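PDB 3V3T: cell division GTPase FtsZ, diverged, which belongs, as a diverged member, to the tubulin/FtsZ family of GTPase-fold proteins that are related to bacterial cell-division and TubZ-like proteins. Local coordinates for residues 4-17 against 27-41. The protein carries 1 engineered substitution. Residues are numbered along the deposited sequence; the frame is centred on the assembly and turned at random.
Sequences KNKIVFAPIGQGGG and CGDYNALFINTSKKD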
ATOM      1  N   LYS A   4      11.390   8.301   7.131  1.00 45.98           N
ATOM      2  CA  LYS A   4      11.548   7.416   5.992  1.00 39.89           C
ATOM      3  C   LYS A   4      12.579   6.313   6.226  1.00 41.89           C
ATOM      4  O   LYS A   4      12.423   5.213   5.716  1.00 43.55           O
ATOM      5  CB  LYS A   4      11.884   8.240   4.749  1.00 41.59           C
ATOM      6  CG  LYS A   4      10.801   9.253   4.412  1.00 40.92           C
ATOM      7  CD  LYS A   4      11.265  10.315   3.434  1.00 36.83           C
ATOM      8  CE  LYS A   4      10.074  11.163   3.020  1.00 44.96           C
ATOM      9  NZ  LYS A   4      10.402  12.273   2.092  1.00 39.03           N
ATOM     10  N   ASN A   5      13.614   6.613   7.003  1.00 43.00           N
ATOM     11  CA  ASN A   5      14.670   5.643   7.326  1.00 55.73           C
ATOM     12  C   ASN A   5      14.215   4.468   8.182  1.00 52.85           C
ATOM     13  O   ASN A   5      14.903   3.450   8.255  1.00 54.27           O
ATOM     14  CB  ASN A   5      15.833   6.327   8.052  1.00 62.37           C
ATOM     15  CG  ASN A   5      16.528   7.358   7.201  1.00 77.91           C
ATOM     16  OD1 ASN A   5      16.604   7.222   5.979  1.00 85.23           O
ATOM     17  ND2 ASN A   5      17.045   8.402   7.842  1.00 84.31           N
ATOM     18  N   LYS A   6      13.080   4.621   8.857  1.00 49.07           N
ATOM     19  CA  LYS A   6      12.569   3.573   9.740  1.00 48.62           C
ATOM     20  C   LYS A   6      11.665   2.599   8.985  1.00 38.82           C
ATOM     21  O   LYS A   6      11.126   1.663   9.559  1.00 40.97           O
ATOM     22  CB  LYS A   6      11.816   4.179  10.929  1.00 59.25           C
ATOM     23  CG  LYS A   6      12.705   4.845  11.977  1.00 64.88           C
ATOM     24  CD  LYS A   6      12.784   6.353  11.763  1.00 83.33           C
ATOM     25  CE  LYS A   6      13.531   7.056  12.904  1.00 98.39           C
ATOM     26  NZ  LYS A   6      13.521   8.553  12.773  1.00101.65           N
ATOM     27  N   ILE A   7      11.505   2.834   7.690  1.00 35.44           N
ATOM     28  CA  ILE A   7      10.697   1.975   6.859  1.00 36.06           C
ATOM     29  C   ILE A   7      11.590   1.149   5.970  1.00 36.85           C
ATOM     30  O   ILE A   7      12.559   1.666   5.397  1.00 37.29           O
ATOM     31  CB  ILE A   7       9.763   2.786   5.952  1.00 34.03           C
ATOM     32  CG1 ILE A   7       8.646   3.420   6.777  1.00 31.51           C
ATOM     33  CG2 ILE A   7       9.156   1.885   4.879  1.00 29.15           C
ATOM     34  CD1 ILE A   7       7.892   4.504   6.041  1.00 31.85           C
ATOM     35  N   VAL A   8      11.270  -0.137   5.855  1.00 30.49           N
ATOM     36  CA  VAL A   8      11.880  -0.969   4.820  1.00 30.59           C
ATOM     37  C   VAL A   8      10.784  -1.600   4.001  1.00 32.20           C
ATOM     38  O   VAL A   8       9.843  -2.172   4.552  1.00 32.16           O
ATOM     39  CB  VAL A   8      12.782  -2.081   5.391  1.00 31.65           C
ATOM     40  CG1 VAL A   8      12.037  -2.894   6.433  1.00 38.26           C
ATOM     41  CG2 VAL A   8      13.273  -2.984   4.267  1.00 29.41           C
ATOM     42  N   PHE A   9      10.894  -1.472   2.683  1.00 32.15           N
ATOM     43  CA  PHE A   9       9.961  -2.110   1.766  1.00 27.20           C
ATOM     44  C   PHE A   9      10.490  -3.468   1.328  1.00 32.77           C
ATOM     45  O   PHE A   9      11.687  -3.639   1.052  1.00 31.71           O
ATOM     46  CB  PHE A   9       9.735  -1.238   0.526  1.00 28.07           C
ATOM     47  CG  PHE A   9       8.910  -0.011   0.790  1.00 27.89           C
ATOM     48  CD1 PHE A   9       7.527  -0.089   0.834  1.00 25.98           C
ATOM     49  CD2 PHE A   9       9.512   1.211   0.995  1.00 34.92           C
ATOM     50  CE1 PHE A   9       6.764   1.021   1.088  1.00 23.90           C
ATOM     51  CE2 PHE A   9       8.747   2.337   1.239  1.00 36.67           C
ATOM     52  CZ  PHE A   9       7.373   2.239   1.286  1.00 29.30           C
ATOM     53  N   ALA A  10       9.588  -4.429   1.248  1.00 28.29           N
ATOM     54  CA  ALA A  10       9.923  -5.715   0.678  1.00 32.17           C
ATOM     55  C   ALA A  10       8.998  -5.993  -0.491  1.00 25.78           C
ATOM     56  O   ALA A  10       8.022  -6.733  -0.359  1.00 30.95           O
ATOM     57  CB  ALA A  10       9.809  -6.802   1.724  1.00 34.41           C
ATOM     58  N   PRO A  11       9.288  -5.380  -1.644  1.00 26.29           N
ATOM     59  CA  PRO A  11       8.531  -5.716  -2.854  1.00 25.39           C
ATOM     60  C   PRO A  11       8.841  -7.153  -3.243  1.00 31.61           C
ATOM     61  O   PRO A  11       9.985  -7.603  -3.106  1.00 32.53           O
ATOM     62  CB  PRO A  11       9.073  -4.743  -3.896  1.00 21.85           C
ATOM     63  CG  PRO A  11      10.441  -4.394  -3.403  1.00 24.66           C
ATOM     64  CD  PRO A  11      10.394  -4.445  -1.907  1.00 26.49           C
ATOM     65  N   ILE A  12       7.819  -7.870  -3.697  1.00 29.40           N
ATOM     66  CA  ILE A  12       7.963  -9.266  -4.070  1.00 28.71           C
ATOM     67  C   ILE A  12       7.333  -9.461  -5.437  1.00 32.59           C
ATOM     68  O   ILE A  12       6.124  -9.258  -5.612  1.00 29.07           O
ATOM     69  CB  ILE A  12       7.285 -10.202  -3.033  1.00 40.28           C
ATOM     70  CG1 ILE A  12       8.031 -10.127  -1.694  1.00 31.21           C
ATOM     71  CG2 ILE A  12       7.215 -11.643  -3.559  1.00 33.73           C
ATOM     72  CD1 ILE A  12       7.474 -11.007  -0.630  1.00 24.03           C
ATOM     73  N   GLY A  13       8.155  -9.847  -6.409  1.00 34.98           N
ATOM     74  CA  GLY A  13       7.690  -9.996  -7.778  1.00 32.06           C
ATOM     75  C   GLY A  13       7.889  -8.742  -8.616  1.00 31.87           C
ATOM     76  O   GLY A  13       8.355  -7.710  -8.126  1.00 29.84           O
ATOM     77  N   GLN A  14       7.514  -8.824  -9.887  1.00 35.81           N
ATOM     78  CA  GLN A  14       7.791  -7.752 -10.834  1.00 36.32           C
ATOM     79  C   GLN A  14       7.032  -6.452 -10.502  1.00 31.46           C
ATOM     80  O   GLN A  14       7.643  -5.395 -10.326  1.00 32.09           O
ATOM     81  CB  GLN A  14       7.453  -8.224 -12.247  1.00 33.63           C
ATOM     82  CG  GLN A  14       8.008  -7.340 -13.343  1.00 39.78           C
ATOM     83  CD  GLN A  14       7.547  -7.794 -14.720  1.00 47.58           C
ATOM     84  OE1 GLN A  14       6.372  -7.663 -15.076  1.00 47.58           O
ATOM     85  NE2 GLN A  14       8.471  -8.335 -15.497  1.00 47.38           N
ATOM     86  N   GLY A  15       5.705  -6.538 -10.412  1.00 29.14           N
ATOM     87  CA  GLY A  15       4.870  -5.369 -10.186  1.00 29.79           C
ATOM     88  C   GLY A  15       5.228  -4.608  -8.921  1.00 29.20           C
ATOM     89  O   GLY A  15       5.410  -3.392  -8.948  1.00 33.88           O
ATOM     90  N   GLY A  16       5.356  -5.323  -7.810  1.00 27.61           N
ATOM     91  CA  GLY A  16       5.757  -4.695  -6.561  1.00 24.01           C
ATOM     92  C   GLY A  16       7.115  -4.021  -6.661  1.00 32.22           C
ATOM     93  O   GLY A  16       7.346  -2.947  -6.097  1.00 31.68           O
ATOM     94  N   GLY A  17       8.030  -4.647  -7.387  1.00 31.39           N
ATOM     95  CA  GLY A  17       9.356  -4.083  -7.519  1.00 30.31           C
ATOM     96  C   GLY A  17       9.284  -2.759  -8.248  1.00 27.14           C
ATOM     97  O   GLY A  17       9.968  -1.795  -7.894  1.00 32.71           O
ATOM     98  N   CYS A  27      12.231   9.611  -4.004  1.00 39.33           N
ATOM     99  CA  CYS A  27      12.959   9.851  -2.765  1.00 42.79           C
ATOM    100  C   CYS A  27      13.643   8.562  -2.326  1.00 44.48           C
ATOM    101  O   CYS A  27      12.983   7.537  -2.152  1.00 42.28           O
ATOM    102  CB  CYS A  27      12.010  10.330  -1.666  1.00 39.61           C
ATOM    103  SG  CYS A  27      12.840  10.633  -0.085  1.00 47.22           S
ATOM    104  N   GLY A  28      14.957   8.619  -2.135  1.00 42.25           N
ATOM    105  CA  GLY A  28      15.727   7.431  -1.819  1.00 43.72           C
ATOM    106  C   GLY A  28      16.004   7.258  -0.339  1.00 43.77           C
ATOM    107  O   GLY A  28      16.846   6.448   0.061  1.00 41.01           O
ATOM    108  N   ASP A  29      15.302   8.036   0.477  1.00 44.84           N
ATOM    109  CA  ASP A  29      15.476   7.978   1.916  1.00 44.42           C
ATOM    110  C   ASP A  29      14.897   6.694   2.520  1.00 41.74           C
ATOM    111  O   ASP A  29      15.197   6.356   3.666  1.00 40.29           O
ATOM    112  CB  ASP A  29      14.851   9.206   2.568  1.00 51.79           C
ATOM    113  CG  ASP A  29      15.492  10.494   2.105  1.00 57.74           C
ATOM    114  OD1 ASP A  29      16.613  10.434   1.560  1.00 67.23           O
ATOM    115  OD2 ASP A  29      14.883  11.566   2.292  1.00 58.99           O
ATOM    116  N   TYR A  30      14.083   5.976   1.746  1.00 36.04           N
ATOM    117  CA  TYR A  30      13.520   4.702   2.196  1.00 32.54           C
ATOM    118  C   TYR A  30      14.528   3.560   2.022  1.00 38.75           C
ATOM    119  O   TYR A  30      15.451   3.645   1.208  1.00 45.73           O
ATOM    120  CB  TYR A  30      12.235   4.367   1.425  1.00 28.22           C
ATOM    121  CG  TYR A  30      11.227   5.481   1.432  1.00 43.40           C
ATOM    122  CD1 TYR A  30      10.337   5.633   2.484  1.00 35.32           C
ATOM    123  CD2 TYR A  30      11.165   6.394   0.379  1.00 40.58           C
ATOM    124  CE1 TYR A  30       9.430   6.668   2.499  1.00 35.42           C
ATOM    125  CE2 TYR A  30      10.256   7.424   0.384  1.00 29.35           C
ATOM    126  CZ  TYR A  30       9.402   7.559   1.443  1.00 32.68           C
ATOM    127  OH  TYR A  30       8.500   8.586   1.443  1.00 32.42           O
ATOM    128  N   ASN A  31      14.339   2.493   2.791  1.00 38.22           N
ATOM    129  CA  ASN A  31      15.097   1.259   2.615  1.00 35.53           C
ATOM    130  C   ASN A  31      14.258   0.220   1.874  1.00 38.77           C
ATOM    131  O   ASN A  31      13.027   0.235   1.956  1.00 37.04           O
ATOM    132  CB  ASN A  31      15.498   0.690   3.969  1.00 34.76           C
ATOM    133  CG  ASN A  31      16.205   1.701   4.849  1.00 40.04           C
ATOM    134  OD1 ASN A  31      17.342   2.094   4.581  1.00 47.69           O
ATOM    135  ND2 ASN A  31      15.540   2.110   5.919  1.00 45.92           N
ATOM    136  N   ALA A  32      14.920  -0.704   1.181  1.00 32.55           N
ATOM    137  CA  ALA A  32      14.214  -1.661   0.340  1.00 36.08           C
ATOM    138  C   ALA A  32      15.064  -2.891   0.085  1.00 33.77           C
ATOM    139  O   ALA A  32      16.261  -2.789  -0.141  1.00 33.39           O
ATOM    140  CB  ALA A  32      13.808  -1.009  -1.010  1.00 28.90           C
ATOM    141  N   LEU A  33      14.423  -4.052   0.120  1.00 35.91           N
ATOM    142  CA  LEU A  33      15.031  -5.301  -0.305  1.00 37.23           C
ATOM    143  C   LEU A  33      14.126  -5.873  -1.379  1.00 38.72           C
ATOM    144  O   LEU A  33      13.019  -6.338  -1.089  1.00 38.21           O
ATOM    145  CB  LEU A  33      15.116  -6.283   0.861  1.00 35.92           C
ATOM    146  CG  LEU A  33      15.680  -7.657   0.476  1.00 46.02           C
ATOM    147  CD1 LEU A  33      17.156  -7.557   0.111  1.00 41.38           C
ATOM    148  CD2 LEU A  33      15.496  -8.664   1.600  1.00 50.59           C
ATOM    149  N   PHE A  34      14.560  -5.814  -2.630  1.00 39.64           N
ATOM    150  CA  PHE A  34      13.711  -6.321  -3.703  1.00 35.70           C
ATOM    151  C   PHE A  34      13.847  -7.831  -3.804  1.00 40.09           C
ATOM    152  O   PHE A  34      14.950  -8.360  -3.913  1.00 45.67           O
ATOM    153  CB  PHE A  34      14.065  -5.677  -5.025  1.00 30.43           C
ATOM    154  CG  PHE A  34      13.834  -4.188  -5.063  1.00 36.71           C
ATOM    155  CD1 PHE A  34      12.795  -3.654  -5.811  1.00 33.72           C
ATOM    156  CD2 PHE A  34      14.680  -3.328  -4.395  1.00 31.05           C
ATOM    157  CE1 PHE A  34      12.605  -2.291  -5.874  1.00 33.20           C
ATOM    158  CE2 PHE A  34      14.499  -1.969  -4.453  1.00 36.18           C
ATOM    159  CZ  PHE A  34      13.454  -1.445  -5.190  1.00 31.61           C
ATOM    160  N   ILE A  35      12.718  -8.518  -3.767  1.00 35.48           N
ATOM    161  CA  ILE A  35      12.714  -9.967  -3.751  1.00 33.71           C
ATOM    162  C   ILE A  35      12.008 -10.466  -4.991  1.00 42.84           C
ATOM    163  O   ILE A  35      10.939  -9.959  -5.348  1.00 42.43           O
ATOM    164  CB  ILE A  35      11.971 -10.476  -2.502  1.00 35.06           C
ATOM    165  CG1 ILE A  35      12.760 -10.114  -1.240  1.00 35.77           C
ATOM    166  CG2 ILE A  35      11.724 -11.969  -2.587  1.00 30.87           C
ATOM    167  CD1 ILE A  35      11.876  -9.775  -0.031  1.00 39.30           C
ATOM    168  N   ASN A  36      12.599 -11.455  -5.658  1.00 40.83           N
ATOM    169  CA  ASN A  36      12.024 -11.946  -6.906  1.00 40.98           C
ATOM    170  C   ASN A  36      12.570 -13.314  -7.335  1.00 48.08           C
ATOM    171  O   ASN A  36      13.714 -13.660  -7.043  1.00 48.86           O
ATOM    172  CB  ASN A  36      12.267 -10.912  -8.017  1.00 42.26           C
ATOM    173  CG  ASN A  36      11.183 -10.923  -9.092  1.00 44.21           C
ATOM    174  OD1 ASN A  36      10.569 -11.953  -9.378  1.00 42.74           O
ATOM    175  ND2 ASN A  36      10.948  -9.762  -9.694  1.00 44.58           N
ATOM    176  N   THR A  37      11.737 -14.081  -8.032  1.00 52.28           N
ATOM    177  CA  THR A  37      12.181 -15.298  -8.701  1.00 56.07           C
ATOM    178  C   THR A  37      12.934 -14.973  -9.995  1.00 55.36           C
ATOM    179  O   THR A  37      13.764 -15.752 -10.445  1.00 49.31           O
ATOM    180  CB  THR A  37      11.000 -16.239  -9.017  1.00 54.45           C
ATOM    181  OG1 THR A  37       9.936 -15.490  -9.623  1.00 50.53           O
ATOM    182  CG2 THR A  37      10.478 -16.879  -7.744  1.00 55.45           C
ATOM    183  N   SER A  38      12.653 -13.812 -10.580  1.00 56.14           N
ATOM    184  CA  SER A  38      13.255 -13.437 -11.860  1.00 57.04           C
ATOM    185  C   SER A  38      14.495 -12.563 -11.706  1.00 59.90           C
ATOM    186  O   SER A  38      14.414 -11.452 -11.173  1.00 61.66           O
ATOM    187  CB  SER A  38      12.231 -12.700 -12.727  1.00 59.99           C
ATOM    188  OG  SER A  38      12.872 -11.917 -13.722  1.00 59.73           O
ATOM    189  N   LYS A  39      15.633 -13.049 -12.196  1.00 57.76           N
ATOM    190  CA  LYS A  39      16.873 -12.285 -12.124  1.00 58.50           C
ATOM    191  C   LYS A  39      16.839 -11.093 -13.080  1.00 58.21           C
ATOM    192  O   LYS A  39      17.275  -9.987 -12.733  1.00 53.27           O
ATOM    193  CB  LYS A  39      18.086 -13.176 -12.410  1.00 73.50           C
ATOM    194  CG  LYS A  39      19.410 -12.539 -12.010  1.00 85.08           C
ATOM    195  CD  LYS A  39      19.339 -11.981 -10.589  1.00 92.03           C
ATOM    196  CE  LYS A  39      20.515 -11.058 -10.271  1.00 98.21           C
ATOM    197  NZ  LYS A  39      20.324 -10.300  -8.990  1.00 93.99           N
ATOM    198  N   LYS A  40      16.310 -11.321 -14.280  1.00 59.94           N
ATOM    199  CA  LYS A  40      16.105 -10.247 -15.248  1.00 56.90           C
ATOM    200  C   LYS A  40      15.388  -9.056 -14.606  1.00 61.48           C
ATOM    201  O   LYS A  40      15.824  -7.911 -14.755  1.00 67.88           O
ATOM    202  CB  LYS A  40      15.316 -10.760 -16.458  1.00 65.60           C
ATOM    203  CG  LYS A  40      15.943 -11.985 -17.125  1.00 86.77           C
ATOM    204  CD  LYS A  40      14.915 -13.094 -17.380  1.00 96.16           C
ATOM    205  CE  LYS A  40      14.206 -13.547 -16.091  1.00 91.24           C
ATOM    206  NZ  LYS A  40      15.077 -14.346 -15.174  1.00 87.94           N
ATOM    207  N   ASP A  41      14.301  -9.326 -13.881  1.00 54.07           N
ATOM    208  CA  ASP A  41      13.551  -8.264 -13.211  1.00 55.54           C
ATOM    209  C   ASP A  41      14.400  -7.497 -12.196  1.00 51.68           C
ATOM    210  O   ASP A  41      14.427  -6.265 -12.205  1.00 48.54           O
ATOM    211  CB  ASP A  41      12.298  -8.814 -12.525  1.00 57.82           C
ATOM    212  CG  ASP A  41      11.197  -9.183 -13.511  1.00 63.96           C
ATOM    213  OD1 ASP A  41      11.250  -8.732 -14.679  1.00 62.97           O
ATOM    214  OD2 ASP A  41      10.268  -9.917 -13.106  1.00 63.77           O
TER
HETATM  215  O   HOH W   1      10.576  -7.201  -6.368  1.00 30.18           O
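Phe9 bridges Ala32 where the two parallel strands of a beta-alpha-beta unit, 7-11 and 31-36, lie side by side in the Rossmann-like GTPase domain. Backbone bonds include Phe9 N to Asn31 O (2.8 Å) and Leu33 N to Phe9 O (2.9 Å). Past them, Gly13 N bonds to Ile35 O (3.0 Å); at this N-cap of helix 14-26, with phi 93° and psi 178°, a CB would jam against Ile12 O.

Asn31 N and ND2 (3.1 Å) reach Ile7 O from opposite faces of the carbonyl plane: asparagine is short enough to bring its amide back to the carbonyl its own backbone binds. ND2 also bonds weakly to Asn5 O. Lys4 CB lies over the Tyr30 ring, and the chain, CG anti to the carbonyl carbon, extends to Tyr30 OH. The edge of Phe9 meets Tyr30's face, centroids 5.8 Å apart. Apolar Pro11 CG packs on Phe34 CD1 (3.4 Å). Gln14, long and extended, gives Asp41 OD1 a straight bond from NE2 (2.9 Å); Ser38 OG caps the next helix through Asp41 N.

Helix 14-26 packs on Phe9, Pro11 and Phe34, helix 75-85 on Ala10, Leu33 and Ile35; Asn184 of helix 172-187 binds Tyr30 OH and, with Asn188, Lys4 NZ. Strands 51-53 and 91-97 flank the pair.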